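Local coordinates for HMG box-containing protein 1 (Homo sapiens, PDB 3QVE) that represses transcription by binding promoter DNA of its target genes, acting in the cell cycle and the Wnt pathway, and is represented here by its AXH domain, at residues E66-F79 and L88-Y100. Sequence-based numbering, arbitrary orientation.
Sequences ESVSFGESVLKLTF and LLTVECKLDHPFY. With EDO (1,2-ethanediol), chain N.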
# COMPACT_ATOMS: atom_id res chain seq x y z
N GLU A 66 -0.51 -4.97 13.60
CA GLU A 66 -1.35 -6.06 13.17
C GLU A 66 -2.56 -6.03 14.03
O GLU A 66 -2.49 -5.66 15.21
CB GLU A 66 -0.65 -7.40 13.44
CG GLU A 66 -0.34 -8.05 12.18
CD GLU A 66 0.35 -9.38 12.32
OE1 GLU A 66 1.59 -9.37 12.18
OE2 GLU A 66 -0.36 -10.39 12.48
N SER A 67 -3.66 -6.47 13.46
CA SER A 67 -4.96 -6.41 14.12
C SER A 67 -5.83 -7.55 13.60
O SER A 67 -5.43 -8.26 12.70
CB SER A 67 -5.60 -5.06 13.76
OG SER A 67 -6.63 -4.76 14.65
N VAL A 68 -7.03 -7.69 14.15
CA VAL A 68 -8.03 -8.61 13.64
C VAL A 68 -9.28 -7.81 13.26
O VAL A 68 -9.73 -6.96 14.00
CB VAL A 68 -8.36 -9.68 14.66
CG1 VAL A 68 -9.44 -10.62 14.14
CG2 VAL A 68 -7.06 -10.47 15.01
N SER A 69 -9.82 -8.07 12.07
CA SER A 69 -11.02 -7.42 11.57
C SER A 69 -11.92 -8.50 11.02
O SER A 69 -11.55 -9.20 10.07
CB SER A 69 -10.68 -6.43 10.45
OG SER A 69 -11.82 -5.91 9.79
N PHE A 70 -13.08 -8.65 11.62
CA PHE A 70 -14.07 -9.61 11.19
C PHE A 70 -13.45 -11.00 11.00
O PHE A 70 -13.61 -11.64 9.97
CB PHE A 70 -14.76 -9.07 9.93
CG PHE A 70 -15.61 -7.87 10.21
CD1 PHE A 70 -16.82 -8.00 10.88
CD2 PHE A 70 -15.19 -6.59 9.81
CE1 PHE A 70 -17.62 -6.89 11.16
CE2 PHE A 70 -16.00 -5.47 10.09
CZ PHE A 70 -17.19 -5.62 10.74
N GLY A 71 -12.73 -11.44 12.03
CA GLY A 71 -12.15 -12.77 12.02
C GLY A 71 -10.86 -12.94 11.23
O GLY A 71 -10.25 -14.01 11.27
N GLU A 72 -10.42 -11.89 10.53
CA GLU A 72 -9.24 -11.94 9.70
C GLU A 72 -8.11 -11.11 10.25
O GLU A 72 -8.29 -9.95 10.60
CB GLU A 72 -9.55 -11.40 8.32
CG GLU A 72 -10.43 -12.29 7.50
CD GLU A 72 -10.31 -11.97 6.02
OE1 GLU A 72 -9.38 -11.20 5.61
OE2 GLU A 72 -11.16 -12.50 5.28
N SER A 73 -6.92 -11.70 10.26
CA SER A 73 -5.70 -10.99 10.63
C SER A 73 -5.34 -10.01 9.53
O SER A 73 -5.27 -10.41 8.38
CB SER A 73 -4.53 -11.98 10.78
OG SER A 73 -4.73 -12.69 11.97
N VAL A 74 -5.09 -8.74 9.88
CA VAL A 74 -4.75 -7.71 8.94
C VAL A 74 -3.59 -6.84 9.43
O VAL A 74 -3.26 -6.87 10.60
CB VAL A 74 -5.97 -6.81 8.64
CG1 VAL A 74 -7.03 -7.59 7.85
CG2 VAL A 74 -6.54 -6.15 9.91
N LEU A 75 -2.98 -6.08 8.53
CA LEU A 75 -1.95 -5.10 8.84
C LEU A 75 -2.64 -3.75 8.77
O LEU A 75 -3.62 -3.56 8.01
CB LEU A 75 -0.81 -5.14 7.81
CG LEU A 75 0.07 -6.40 7.70
CD1 LEU A 75 0.87 -6.41 6.38
CD2 LEU A 75 0.95 -6.49 8.90
N LYS A 76 -2.15 -2.82 9.58
CA LYS A 76 -2.51 -1.43 9.51
C LYS A 76 -1.22 -0.67 9.43
O LYS A 76 -0.35 -0.82 10.30
CB LYS A 76 -3.34 -1.02 10.71
CG LYS A 76 -4.77 -1.57 10.62
CD LYS A 76 -5.67 -1.22 11.81
CE LYS A 76 -6.17 0.18 11.73
NZ LYS A 76 -6.86 0.62 12.99
N LEU A 77 -1.10 0.12 8.38
CA LEU A 77 0.17 0.78 8.01
C LEU A 77 -0.04 2.23 7.76
O LEU A 77 -1.06 2.59 7.17
CB LEU A 77 0.68 0.18 6.69
CG LEU A 77 0.78 -1.33 6.56
CD1 LEU A 77 1.13 -1.74 5.08
CD2 LEU A 77 1.84 -1.84 7.62
N THR A 78 0.94 3.06 8.10
CA THR A 78 0.82 4.50 7.83
C THR A 78 1.98 4.90 6.96
O THR A 78 3.13 4.56 7.23
CB THR A 78 0.77 5.36 9.12
OG1 THR A 78 -0.45 5.06 9.79
CG2 THR A 78 0.80 6.90 8.80
N PHE A 79 1.65 5.62 5.90
CA PHE A 79 2.58 5.99 4.84
C PHE A 79 2.66 7.51 4.68
O PHE A 79 1.67 8.20 4.86
CB PHE A 79 2.10 5.45 3.50
CG PHE A 79 2.23 3.97 3.35
CD1 PHE A 79 3.45 3.38 3.09
CD2 PHE A 79 1.10 3.16 3.37
CE1 PHE A 79 3.56 2.01 2.91
CE2 PHE A 79 1.21 1.78 3.20
CZ PHE A 79 2.43 1.22 2.99
N LEU A 88 -0.77 12.26 5.32
CA LEU A 88 -0.49 10.83 5.48
C LEU A 88 -1.64 9.97 5.00
O LEU A 88 -2.79 10.44 4.81
CB LEU A 88 -0.17 10.54 6.93
CG LEU A 88 0.98 11.38 7.55
CD1 LEU A 88 1.24 10.95 9.00
CD2 LEU A 88 2.26 11.32 6.69
N LEU A 89 -1.34 8.70 4.79
CA LEU A 89 -2.35 7.69 4.44
C LEU A 89 -2.18 6.51 5.35
O LEU A 89 -1.06 6.01 5.46
CB LEU A 89 -2.12 7.19 3.01
CG LEU A 89 -2.93 5.99 2.48
CD1 LEU A 89 -4.40 6.28 2.45
CD2 LEU A 89 -2.43 5.58 1.10
N THR A 90 -3.27 6.05 5.96
CA THR A 90 -3.26 4.79 6.70
C THR A 90 -4.07 3.78 5.89
O THR A 90 -5.10 4.13 5.31
CB THR A 90 -3.82 4.96 8.13
OG1 THR A 90 -3.01 5.93 8.80
CG2 THR A 90 -3.76 3.62 8.94
N VAL A 91 -3.58 2.55 5.82
CA VAL A 91 -4.27 1.51 5.09
C VAL A 91 -4.42 0.29 5.97
O VAL A 91 -3.64 0.10 6.92
CB VAL A 91 -3.53 1.08 3.76
CG1 VAL A 91 -3.17 2.29 2.91
CG2 VAL A 91 -2.32 0.26 4.04
N GLU A 92 -5.43 -0.52 5.67
CA GLU A 92 -5.53 -1.87 6.17
C GLU A 92 -5.29 -2.80 5.00
O GLU A 92 -5.89 -2.62 3.95
CB GLU A 92 -6.91 -2.12 6.72
CG GLU A 92 -7.11 -3.45 7.39
CD GLU A 92 -8.57 -3.86 7.41
OE1 GLU A 92 -9.21 -3.60 8.46
OE2 GLU A 92 -9.07 -4.42 6.39
N CYS A 93 -4.39 -3.77 5.13
CA CYS A 93 -4.13 -4.67 4.01
C CYS A 93 -3.92 -6.09 4.52
O CYS A 93 -3.73 -6.31 5.70
CB CYS A 93 -2.96 -4.16 3.20
SG CYS A 93 -1.46 -4.30 4.04
N LYS A 94 -3.97 -7.06 3.63
CA LYS A 94 -3.72 -8.45 4.01
C LYS A 94 -2.25 -8.67 4.39
O LYS A 94 -1.38 -7.94 3.92
CB LYS A 94 -4.14 -9.40 2.89
CG LYS A 94 -5.56 -9.25 2.40
CD LYS A 94 -6.59 -9.38 3.53
CE LYS A 94 -8.04 -9.15 3.05
NZ LYS A 94 -8.64 -7.98 3.69
N LEU A 95 -1.98 -9.68 5.21
CA LEU A 95 -0.62 -9.96 5.70
C LEU A 95 0.34 -10.28 4.57
O LEU A 95 1.51 -10.02 4.70
CB LEU A 95 -0.61 -11.12 6.68
CG LEU A 95 -1.44 -11.11 7.96
CD1 LEU A 95 -1.06 -12.29 8.93
CD2 LEU A 95 -1.29 -9.81 8.67
N ASP A 96 -0.19 -10.81 3.47
CA ASP A 96 0.61 -11.23 2.33
C ASP A 96 0.77 -10.12 1.26
O ASP A 96 1.32 -10.39 0.18
CB ASP A 96 -0.05 -12.45 1.67
CG ASP A 96 -1.47 -12.16 1.27
OD1 ASP A 96 -1.70 -11.11 0.65
OD2 ASP A 96 -2.34 -12.96 1.62
N HIS A 97 0.33 -8.90 1.54
CA HIS A 97 0.44 -7.78 0.58
C HIS A 97 1.93 -7.52 0.26
O HIS A 97 2.74 -7.29 1.16
CB HIS A 97 -0.20 -6.49 1.14
CG HIS A 97 -0.59 -5.50 0.10
ND1 HIS A 97 0.33 -4.85 -0.69
CD2 HIS A 97 -1.81 -5.08 -0.32
CE1 HIS A 97 -0.30 -4.06 -1.55
NE2 HIS A 97 -1.60 -4.17 -1.34
N PRO A 98 2.31 -7.58 -1.03
CA PRO A 98 3.68 -7.27 -1.45
C PRO A 98 3.89 -5.79 -1.73
O PRO A 98 2.93 -5.08 -2.06
CB PRO A 98 3.81 -8.05 -2.74
CG PRO A 98 2.44 -7.99 -3.35
CD PRO A 98 1.48 -7.99 -2.16
N PHE A 99 5.12 -5.32 -1.55
CA PHE A 99 5.46 -3.92 -1.80
C PHE A 99 6.74 -3.92 -2.60
O PHE A 99 7.62 -4.74 -2.32
CB PHE A 99 5.65 -3.16 -0.50
CG PHE A 99 4.41 -3.09 0.32
CD1 PHE A 99 3.42 -2.15 0.01
CD2 PHE A 99 4.17 -4.04 1.31
CE1 PHE A 99 2.25 -2.08 0.73
CE2 PHE A 99 3.01 -3.98 2.02
CZ PHE A 99 2.04 -2.99 1.73
N TYR A 100 6.83 -3.02 -3.56
CA TYR A 100 8.01 -2.90 -4.38
C TYR A 100 8.79 -1.72 -3.84
O TYR A 100 8.38 -0.57 -4.05
CB TYR A 100 7.69 -2.79 -5.86
CG TYR A 100 8.96 -3.02 -6.69
CD1 TYR A 100 9.37 -4.30 -7.05
CD2 TYR A 100 9.77 -1.96 -7.04
CE1 TYR A 100 10.57 -4.52 -7.78
CE2 TYR A 100 10.95 -2.15 -7.76
CZ TYR A 100 11.34 -3.43 -8.13
OH TYR A 100 12.50 -3.57 -8.84
C1 EDO N . -8.80 3.84 13.65
O1 EDO N . -8.43 2.70 12.86
C2 EDO N . -10.12 4.42 13.17
O2 EDO N . -11.05 3.35 12.99
O HOH W 1 -4.45 -11.34 5.93
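Strands 72-80 and 89-94 pair antiparallel as a beta hairpin at the centre of the AXH domain's larger sheet, the N-to-C directions of 72-79 and 89-94 differing by 159°. L75 with C93, L77 with V91 and F79 with L89 are hydrogen-bonded pairs; the bond from L75 N to C93 O is 2.9 Å long and nearly straight at 177°. On the buried face of L75, L77, F79, L89, V91 and C93, L77 CD1 touches C93 SG of strand 89-94 and, 3.7 Å off, F99 CZ beyond the turn. F79 takes V91 CG2 in the plane of its ring, at the edge, while its CZ lies 4.0 Å from F99 CE1. F99 belongs to strand 98-101 of the second, smaller sheet, and the type I turn K94-H97 carries the chain across to it. L95, on that turn, lays CD2 3.8 Å from L75 CG, and its backbone N shares a water with S73 O. The other face is more polar. T78 OG1 and T90 OG1 are 2.9 Å apart in a hydrogen bond, and T90 OG1 also hydrogen-bonds H21 NE2, just past the end of strand 17-20. E92 has CG anti to the backbone N (chi1 -175°), which carries the extended chain along V74, CG to V74 CG2 3.7 Å, and brings OE1 near S69, the first residue of the type I' turn S69-E72. A glycine in place of E92 lacks the whole side chain, and would probably open a gap beside V74 CG2 and leave S69 without its carboxylate neighbour. At the type I' turn, E72 OE1 and K94 NZ make a long salt bridge of 3.8 Å. K76 NZ, well away from it, donates to a 1,2-ethanediol, probably from the crystallisation liquor.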